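Local coordinates for peptidoglycan synthetase penicillin-binding protein 3 (Bifidobacterium adolescentis, PDB 4YE5) that probably binds penicillin and, as a member of the transpeptidase family, probably cross-links peptidoglycan strands in cell-wall synthesis, at residues Ile305-Val311 and Asn330-Ala336; Met297-His303 and Ala350-Met354. All coordinates share one frame; numbering follows the deposited sequence.

Contact 1. Residues Ile305-Val311 and Asn330-Ala336; sequences IDDKFTV and NEHWTLA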
loop_
_atom_site.group_PDB
_atom_site.type_symbol
_atom_site.label_atom_id
_atom_site.label_comp_id
_atom_site.label_asym_id
_atom_site.label_seq_id
_atom_site.Cartn_x
_atom_site.Cartn_y
_atom_site.Cartn_z
ATOM N N ILE A 305 -16.838 33.112 -6.468
ATOM C CA ILE A 305 -16.832 32.514 -5.136
ATOM C C ILE A 305 -17.638 33.361 -4.144
ATOM O O ILE A 305 -18.182 32.851 -3.169
ATOM C CB ILE A 305 -15.372 32.314 -4.626
ATOM C CG1 ILE A 305 -15.347 31.476 -3.348
ATOM C CG2 ILE A 305 -14.664 33.661 -4.435
ATOM C CD1 ILE A 305 -15.968 30.135 -3.525
ATOM N N ASP A 306 -17.731 34.658 -4.399
ATOM C CA ASP A 306 -18.483 35.515 -3.494
ATOM C C ASP A 306 -19.879 35.900 -4.005
ATOM O O ASP A 306 -20.479 36.835 -3.487
ATOM C CB ASP A 306 -17.668 36.755 -3.108
ATOM C CG ASP A 306 -17.282 37.599 -4.311
ATOM O OD1 ASP A 306 -17.497 37.154 -5.464
ATOM O OD2 ASP A 306 -16.753 38.707 -4.095
ATOM N N ASP A 307 -20.395 35.172 -5.001
ATOM C CA ASP A 307 -21.757 35.416 -5.506
ATOM C C ASP A 307 -22.783 35.182 -4.407
ATOM O O ASP A 307 -22.647 34.252 -3.624
ATOM C CB ASP A 307 -22.084 34.512 -6.698
ATOM C CG ASP A 307 -21.540 35.056 -8.017
ATOM O OD1 ASP A 307 -21.140 36.236 -8.058
ATOM O OD2 ASP A 307 -21.527 34.304 -9.014
ATOM N N LYS A 308 -23.815 36.013 -4.367
ATOM C CA LYS A 308 -24.788 35.981 -3.284
ATOM C C LYS A 308 -26.028 35.189 -3.670
ATOM O O LYS A 308 -26.596 35.389 -4.745
ATOM C CB LYS A 308 -25.206 37.402 -2.907
ATOM C CG LYS A 308 -24.069 38.305 -2.449
ATOM C CD LYS A 308 -24.595 39.717 -2.171
ATOM C CE LYS A 308 -23.508 40.624 -1.622
ATOM N NZ LYS A 308 -22.354 40.761 -2.561
ATOM N N PHE A 309 -26.453 34.302 -2.780
ATOM C CA PHE A 309 -27.655 33.514 -3.008
ATOM C C PHE A 309 -28.635 33.644 -1.843
ATOM O O PHE A 309 -28.242 33.888 -0.695
ATOM C CB PHE A 309 -27.306 32.027 -3.203
ATOM C CG PHE A 309 -26.418 31.746 -4.398
ATOM C CD1 PHE A 309 -25.035 31.840 -4.293
ATOM C CD2 PHE A 309 -26.970 31.359 -5.617
ATOM C CE1 PHE A 309 -24.212 31.568 -5.390
ATOM C CE2 PHE A 309 -26.156 31.076 -6.719
ATOM C CZ PHE A 309 -24.775 31.180 -6.602
ATOM N N THR A 310 -29.915 33.477 -2.159
ATOM C CA THR A 310 -30.935 33.238 -1.150
ATOM C C THR A 310 -31.280 31.762 -1.198
ATOM O O THR A 310 -31.789 31.263 -2.200
ATOM C CB THR A 310 -32.204 34.065 -1.424
ATOM O OG1 THR A 310 -31.861 35.456 -1.430
ATOM C CG2 THR A 310 -33.255 33.808 -0.344
ATOM N N VAL A 311 -30.991 31.057 -0.117
ATOM C CA VAL A 311 -31.071 29.605 -0.129
ATOM C C VAL A 311 -32.157 29.150 0.832
ATOM O O VAL A 311 -31.967 29.192 2.042
ATOM C CB VAL A 311 -29.703 28.969 0.265
ATOM C CG1 VAL A 311 -29.708 27.472 0.015
ATOM C CG2 VAL A 311 -28.577 29.620 -0.516
ATOM N N ASN A 330 -34.876 31.060 4.681
ATOM C CA ASN A 330 -34.240 31.594 3.482
ATOM C C ASN A 330 -32.909 32.280 3.809
ATOM O O ASN A 330 -32.876 33.466 4.128
ATOM C CB ASN A 330 -35.178 32.569 2.773
ATOM C CG ASN A 330 -36.367 31.877 2.144
ATOM O OD1 ASN A 330 -36.536 30.664 2.276
ATOM N ND2 ASN A 330 -37.206 32.647 1.462
ATOM N N GLU A 331 -31.814 31.531 3.709
ATOM C CA GLU A 331 -30.514 32.010 4.167
ATOM C C GLU A 331 -29.782 32.852 3.131
ATOM O O GLU A 331 -29.880 32.597 1.927
ATOM C CB GLU A 331 -29.637 30.827 4.585
ATOM C CG GLU A 331 -30.176 30.031 5.756
ATOM C CD GLU A 331 -29.854 30.655 7.103
ATOM O OE1 GLU A 331 -29.884 29.914 8.109
ATOM O OE2 GLU A 331 -29.573 31.875 7.166
ATOM N N HIS A 332 -29.045 33.849 3.624
ATOM C CA HIS A 332 -28.268 34.762 2.791
ATOM C C HIS A 332 -26.814 34.304 2.759
ATOM O O HIS A 332 -25.970 34.839 3.478
ATOM C CB HIS A 332 -28.329 36.183 3.349
ATOM C CG HIS A 332 -29.646 36.867 3.143
ATOM N ND1 HIS A 332 -29.854 38.194 3.455
ATOM C CD2 HIS A 332 -30.825 36.409 2.653
ATOM C CE1 HIS A 332 -31.099 38.524 3.170
ATOM N NE2 HIS A 332 -31.712 37.458 2.683
ATOM N N TRP A 333 -26.531 33.311 1.925
ATOM C CA TRP A 333 -25.198 32.731 1.831
ATOM C C TRP A 333 -24.528 33.078 0.511
ATOM O O TRP A 333 -25.194 33.166 -0.522
ATOM C CB TRP A 333 -25.281 31.213 1.963
ATOM C CG TRP A 333 -25.678 30.736 3.344
ATOM C CD1 TRP A 333 -25.470 31.382 4.526
ATOM C CD2 TRP A 333 -26.353 29.509 3.672
ATOM N NE1 TRP A 333 -25.971 30.636 5.571
ATOM C CE2 TRP A 333 -26.519 29.485 5.073
ATOM C CE3 TRP A 333 -26.827 28.431 2.915
ATOM C CZ2 TRP A 333 -27.150 28.426 5.740
ATOM C CZ3 TRP A 333 -27.452 27.371 3.582
ATOM C CH2 TRP A 333 -27.600 27.381 4.980
ATOM N N THR A 334 -23.215 33.277 0.547
ATOM C CA THR A 334 -22.439 33.347 -0.686
ATOM C C THR A 334 -22.152 31.938 -1.179
ATOM O O THR A 334 -22.495 30.961 -0.515
ATOM C CB THR A 334 -21.105 34.035 -0.465
ATOM O OG1 THR A 334 -20.342 33.269 0.477
ATOM C CG2 THR A 334 -21.321 35.487 0.037
ATOM N N LEU A 335 -21.518 31.821 -2.345
ATOM C CA LEU A 335 -21.177 30.498 -2.850
ATOM C C LEU A 335 -20.242 29.786 -1.867
ATOM O O LEU A 335 -20.405 28.597 -1.607
ATOM C CB LEU A 335 -20.528 30.576 -4.231
ATOM C CG LEU A 335 -20.348 29.225 -4.933
ATOM C CD1 LEU A 335 -21.705 28.593 -5.203
ATOM C CD2 LEU A 335 -19.563 29.394 -6.225
ATOM N N ALA A 336 -19.284 30.526 -1.308
ATOM C CA ALA A 336 -18.410 29.976 -0.275
ATOM C C ALA A 336 -19.222 29.463 0.926
ATOM O O ALA A 336 -18.934 28.395 1.475
ATOM C CB ALA A 336 -17.381 31.018 0.168
#
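A two-stranded antiparallel ribbon in the transpeptidase domain pairs 308-311 with 331-334. Val311 and Glu331 form a hydrogen-bonded pair, with Val311 N to Glu331 O at 2.8 Å and Glu331 N to Val311 O at 2.9 Å. One pair along, Phe309 N reaches Trp333 O at 2.8 Å, while the return bond from Trp333 N to Phe309 O is weak. Beyond the strand the pairing runs into the start of helix 335-340: Leu335 N makes a weak bond to Asp307 O, and Ala336 N a 3.2 Å bond to Ile305 O. Thr334 is the N-cap, its OG1 bonded to Gly337 N and also to Pro563 O.

On the face of Phe309, Val311 and Trp333, the valine crosses the indole at about a right angle, CB 3.9 Å from Trp333 CE3. Glu331 CB lies over the centre of one indole face, 3.4 Å above its plane. Phe309 and Leu335 run side by side, CE1 of the ring 3.9 Å from Leu335 CD1; a chi1 of -170°, with CG anti to the backbone N, carries the leucine alongside the phenyl.

This apolar face rests on helices 344-350 and 335-340 through Ile349, Val345 and Ile338, with Leu335 reaching Met294 of helix 290-299. On the other face, that of His332, the C-terminal residue Trp566 stacks on the imidazole.

Contact 2. Residues Met297-His303 and Ala350-Met354; sequences MLQLGLH and AGDKM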
loop_
_atom_site.group_PDB
_atom_site.type_symbol
_atom_site.label_atom_id
_atom_site.label_comp_id
_atom_site.label_asym_id
_atom_site.label_seq_id
_atom_site.Cartn_x
_atom_site.Cartn_y
_atom_site.Cartn_z
HETATM N N MSE A 297 -17.655 24.943 -11.183
HETATM C CA MSE A 297 -18.463 26.144 -11.382
HETATM C C MSE A 297 -17.609 27.394 -11.503
HETATM O O MSE A 297 -17.870 28.262 -12.342
HETATM C CB MSE A 297 -19.450 26.340 -10.233
HETATM C CG MSE A 297 -20.485 25.254 -10.140
HETATM SE SE MSE A 297 -21.551 25.531 -8.566
HETATM C CE MSE A 297 -22.475 23.811 -8.579
ATOM N N LEU A 298 -16.603 27.495 -10.642
ATOM C CA LEU A 298 -15.697 28.638 -10.678
ATOM C C LEU A 298 -14.877 28.606 -11.957
ATOM O O LEU A 298 -14.783 29.600 -12.646
ATOM C CB LEU A 298 -14.767 28.638 -9.476
ATOM C CG LEU A 298 -15.476 28.757 -8.122
ATOM C CD1 LEU A 298 -14.437 28.641 -7.024
ATOM C CD2 LEU A 298 -16.218 30.089 -8.016
ATOM N N GLN A 299 -14.285 27.452 -12.258
ATOM C CA GLN A 299 -13.445 27.301 -13.434
ATOM C C GLN A 299 -14.162 27.706 -14.723
ATOM O O GLN A 299 -13.567 28.351 -15.591
ATOM C CB GLN A 299 -12.922 25.871 -13.552
ATOM C CG GLN A 299 -11.995 25.645 -14.739
ATOM C CD GLN A 299 -10.681 26.400 -14.597
ATOM O OE1 GLN A 299 -10.188 26.603 -13.482
ATOM N NE2 GLN A 299 -10.124 26.849 -15.726
ATOM N N LEU A 300 -15.432 27.319 -14.832
ATOM C CA LEU A 300 -16.228 27.553 -16.030
ATOM C C LEU A 300 -16.776 28.964 -16.047
ATOM O O LEU A 300 -17.381 29.385 -17.034
ATOM C CB LEU A 300 -17.392 26.557 -16.095
ATOM C CG LEU A 300 -17.005 25.090 -16.322
ATOM C CD1 LEU A 300 -18.199 24.162 -16.064
ATOM C CD2 LEU A 300 -16.461 24.915 -17.743
ATOM N N GLY A 301 -16.586 29.686 -14.942
ATOM C CA GLY A 301 -17.071 31.052 -14.838
ATOM C C GLY A 301 -18.582 31.096 -14.674
ATOM O O GLY A 301 -19.235 32.084 -15.009
ATOM N N LEU A 302 -19.145 30.011 -14.164
ATOM C CA LEU A 302 -20.586 29.955 -13.944
ATOM C C LEU A 302 -20.959 30.836 -12.778
ATOM O O LEU A 302 -21.990 31.494 -12.794
ATOM C CB LEU A 302 -21.048 28.518 -13.700
ATOM C CG LEU A 302 -20.926 27.633 -14.937
ATOM C CD1 LEU A 302 -21.423 26.243 -14.631
ATOM C CD2 LEU A 302 -21.700 28.260 -16.111
ATOM N N HIS A 303 -20.106 30.852 -11.764
ATOM C CA HIS A 303 -20.284 31.770 -10.648
ATOM C C HIS A 303 -18.927 32.261 -10.179
ATOM O O HIS A 303 -17.893 31.698 -10.556
ATOM C CB HIS A 303 -21.047 31.094 -9.494
ATOM C CG HIS A 303 -22.530 31.043 -9.708
ATOM N ND1 HIS A 303 -23.323 32.174 -9.690
ATOM C CD2 HIS A 303 -23.362 30.008 -9.972
ATOM C CE1 HIS A 303 -24.578 31.836 -9.927
ATOM N NE2 HIS A 303 -24.631 30.524 -10.097
ATOM N N ALA A 350 -27.058 26.928 -7.372
ATOM C CA ALA A 350 -25.839 27.449 -7.990
ATOM C C ALA A 350 -25.491 26.732 -9.293
ATOM O O ALA A 350 -24.985 27.343 -10.223
ATOM C CB ALA A 350 -24.655 27.354 -7.013
ATOM N N GLY A 351 -25.759 25.433 -9.354
ATOM C CA GLY A 351 -25.319 24.629 -10.480
ATOM C C GLY A 351 -26.276 24.641 -11.653
ATOM O O GLY A 351 -26.095 23.885 -12.608
ATOM N N ASP A 352 -27.282 25.510 -11.577
ATOM C CA ASP A 352 -28.383 25.555 -12.547
ATOM C C ASP A 352 -27.924 25.464 -14.001
ATOM O O ASP A 352 -28.489 24.697 -14.788
ATOM C CB ASP A 352 -29.220 26.829 -12.344
ATOM C CG ASP A 352 -30.381 26.941 -13.328
ATOM O OD1 ASP A 352 -31.040 25.915 -13.615
ATOM O OD2 ASP A 352 -30.644 28.067 -13.808
ATOM N N LYS A 353 -26.897 26.241 -14.348
ATOM C CA LYS A 353 -26.460 26.355 -15.740
ATOM C C LYS A 353 -25.363 25.348 -16.106
ATOM O O LYS A 353 -24.966 25.242 -17.266
ATOM C CB LYS A 353 -25.981 27.780 -16.046
ATOM C CG LYS A 353 -27.040 28.867 -15.882
ATOM C CD LYS A 353 -28.159 28.686 -16.879
ATOM C CE LYS A 353 -29.141 29.844 -16.828
ATOM N NZ LYS A 353 -30.234 29.646 -17.811
HETATM N N MSE A 354 -24.864 24.620 -15.117
HETATM C CA MSE A 354 -23.848 23.605 -15.371
HETATM C C MSE A 354 -24.470 22.387 -16.056
HETATM O O MSE A 354 -25.320 21.717 -15.471
HETATM C CB MSE A 354 -23.213 23.171 -14.050
HETATM C CG MSE A 354 -21.858 22.509 -14.204
HETATM SE SE MSE A 354 -21.048 22.193 -12.453
HETATM C CE MSE A 354 -19.255 21.772 -13.077
#
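Selenomethionines Met297 and Met354 carry the apolar part of this contact, their side chains crossing at about a right angle with Met297 CG 3.9 Å from Met354 SE. The Met297 chain runs extended beyond CG, which takes its selenium to 3.9 Å from Ala350 CB and its CE methyl to 3.5 Å from Gly351 CA. With no side chain on Gly351, the methyl can lie directly against its backbone. From the other segment Met354, with CG anti to the backbone N (chi1 -160°), extends past two leucines and crosses each roughly at right angles. Leu302 CD1 presses on Met354 CB at 3.6 Å, and Leu300 CD1 meets the terminal CE at 4.0 Å.

The imidazole of His303 turns its edge to the carbonyl of Ala350, CD2 lying 3.1 Å from Ala350 O and in plane with it. On the other side of the ring, ND1 is bonded to Asp307 OD2, which would help set the rotation of the ring.

Backbone bonds shape both segments. Leu302 N bonds to Met297 O at 2.8 Å and Gly301 N to Leu298 O at 2.9 Å, while Met354 N closes on Gly351 O.

Together they join two helix ends: a Schellman motif with Gly301 at positive phi finishes helix 290-299, and a type I turn from Gly351 to Met354 links helix 344-350 to helix 356-365.

Contact 1 is nested in the chain within the loop that contact 2 closes, and their centres lie about 14 Å apart. They share a seam: Phe309 CZ touches His303 CE1 at 3.4 Å in an edge-to-face pair, and Leu335 CD1 packs on Ala350 CB at 3.7 Å. Ile305 N also comes within 3.5 Å of Leu298 CD2. Besides the Asp307-His303 bond, then, the ribbon and the two helix ends are tied by apolar links. Helix 290-299 begins at Lys290 of a probable SxxK motif with Ser287; with Lys486 beside it, this is consistent with the active site of a penicillin-binding transpeptidase. The side chain of Met297 lies near that motif without touching it.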